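Local coordinates for protein enterochelin esterase (Salmonella enterica subsp. enterica serovar Typhimurium, PDB 3MGA) that probably hydrolyses the ester bonds of ferric enterobactin, releasing iron from the siderophore inside the cell, at residues G287-G292 against S313-W318. Sequence-based numbering, arbitrary orientation.
Sequences GQSFGG and SGSFWW
With OG anti to its backbone N (chi1 -165°), Ser289 meets Ser315, whose OG lies beside its own backbone N (chi1 -60°); the two hydroxyls stand 3.3 Å apart, OG to OG. Ser289 OG hydrogen-bonds a glycerol, which receives the N-H of Phe290 as well. The backbone bond across the contact runs from Ser315 N to Ser289 O at 3.2 Å, from above the carbonyl plane, while Gly292 N reaches the same oxygen from the opposite face as the helix begins. Between strand 284-288 and helix 290-301, Gly287, Ser289 and Gly291 fit the GxSxG nucleophile elbow of alpha/beta hydrolases. Ser289, with its positive phi, has the strained backbone of that turn, a position consistent with that of the catalytic nucleophile; His383 touches its side chain. With no side chain on Gly287, Gly291 O can lie close to its CA in the tight bend. Gly292 and Gly314, equally bare, let helix and loop come within 4.3 Å, CA to CA. Farther out, Phe290 supplies a flat apolar ring that lays CD1 against Ser315 CB (3.7 Å) and sends CE1 to Trp318 CD1 (3.5 Å), the ring planes nearly perpendicular at 86°. Trp317, broad enough to reach across, adds CH2 at 4.2 Å from Phe290 CE1.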
# COMPACT_ATOMS: atom_id res chain seq x y z
N GLY A 287 -1.00 3.49 8.80
CA GLY A 287 -1.71 2.36 8.19
C GLY A 287 -2.19 2.65 6.78
O GLY A 287 -2.24 3.81 6.35
N GLN A 288 -2.55 1.59 6.05
CA GLN A 288 -3.02 1.72 4.68
C GLN A 288 -4.39 1.08 4.52
O GLN A 288 -4.68 0.05 5.12
CB GLN A 288 -2.05 1.03 3.72
CG GLN A 288 -0.59 1.39 3.93
CD GLN A 288 0.02 0.68 5.12
OE1 GLN A 288 -0.27 -0.49 5.37
NE2 GLN A 288 0.90 1.37 5.83
N SER A 289 -5.22 1.69 3.68
CA SER A 289 -6.56 1.18 3.39
C SER A 289 -7.35 1.18 4.71
O SER A 289 -7.46 2.24 5.33
CB SER A 289 -6.45 -0.19 2.71
OG SER A 289 -7.67 -0.56 2.10
N PHE A 290 -7.89 0.04 5.18
CA PHE A 290 -8.59 0.09 6.48
C PHE A 290 -7.63 0.53 7.58
O PHE A 290 -8.07 1.02 8.62
CB PHE A 290 -9.25 -1.24 6.91
CG PHE A 290 -10.55 -1.55 6.22
CD1 PHE A 290 -11.50 -0.57 6.02
CD2 PHE A 290 -10.88 -2.87 5.93
CE1 PHE A 290 -12.73 -0.89 5.43
CE2 PHE A 290 -12.09 -3.19 5.35
CZ PHE A 290 -13.02 -2.20 5.10
N GLY A 291 -6.33 0.32 7.36
CA GLY A 291 -5.31 0.73 8.31
C GLY A 291 -5.23 2.24 8.43
O GLY A 291 -4.92 2.77 9.50
N GLY A 292 -5.51 2.93 7.32
CA GLY A 292 -5.47 4.39 7.28
C GLY A 292 -6.66 4.97 8.02
O GLY A 292 -6.55 5.95 8.76
N SER A 313 -4.07 5.84 1.37
CA SER A 313 -5.25 5.25 0.70
C SER A 313 -6.34 4.90 1.71
O SER A 313 -6.97 3.85 1.62
CB SER A 313 -4.85 4.02 -0.11
OG SER A 313 -3.98 4.37 -1.16
N GLY A 314 -6.56 5.79 2.67
CA GLY A 314 -7.56 5.58 3.71
C GLY A 314 -8.93 5.23 3.19
O GLY A 314 -9.45 5.87 2.28
N SER A 315 -9.52 4.18 3.77
CA SER A 315 -10.85 3.72 3.37
C SER A 315 -11.92 4.58 4.04
O SER A 315 -12.71 4.08 4.83
CB SER A 315 -11.02 2.26 3.74
OG SER A 315 -10.05 1.46 3.08
N PHE A 316 -11.94 5.86 3.69
CA PHE A 316 -12.90 6.81 4.27
C PHE A 316 -14.26 6.76 3.57
O PHE A 316 -15.12 7.61 3.81
CB PHE A 316 -12.32 8.22 4.30
CG PHE A 316 -11.06 8.30 5.09
CD1 PHE A 316 -11.11 8.19 6.48
CD2 PHE A 316 -9.83 8.45 4.46
CE1 PHE A 316 -9.95 8.23 7.22
CE2 PHE A 316 -8.66 8.49 5.20
CZ PHE A 316 -8.72 8.39 6.58
N TRP A 317 -14.42 5.77 2.70
CA TRP A 317 -15.69 5.50 2.03
C TRP A 317 -16.46 4.50 2.89
O TRP A 317 -17.65 4.29 2.68
CB TRP A 317 -15.47 4.94 0.62
CG TRP A 317 -14.43 3.85 0.53
CD1 TRP A 317 -13.15 3.97 0.07
CD2 TRP A 317 -14.58 2.48 0.94
NE1 TRP A 317 -12.50 2.77 0.15
CE2 TRP A 317 -13.35 1.84 0.69
CE3 TRP A 317 -15.63 1.74 1.50
CZ2 TRP A 317 -13.14 0.49 0.96
CZ3 TRP A 317 -15.42 0.39 1.77
CH2 TRP A 317 -14.18 -0.22 1.50
N TRP A 318 -15.78 3.88 3.86
CA TRP A 318 -16.39 2.91 4.77
C TRP A 318 -17.56 3.58 5.49
O TRP A 318 -17.49 4.78 5.76
CB TRP A 318 -15.35 2.42 5.79
CG TRP A 318 -15.83 1.34 6.75
CD1 TRP A 318 -15.92 -0.00 6.50
CD2 TRP A 318 -16.24 1.52 8.12
NE1 TRP A 318 -16.39 -0.66 7.61
CE2 TRP A 318 -16.59 0.24 8.62
CE3 TRP A 318 -16.35 2.63 8.96
CZ2 TRP A 318 -17.04 0.05 9.92
CZ3 TRP A 318 -16.81 2.43 10.26
CH2 TRP A 318 -17.14 1.15 10.73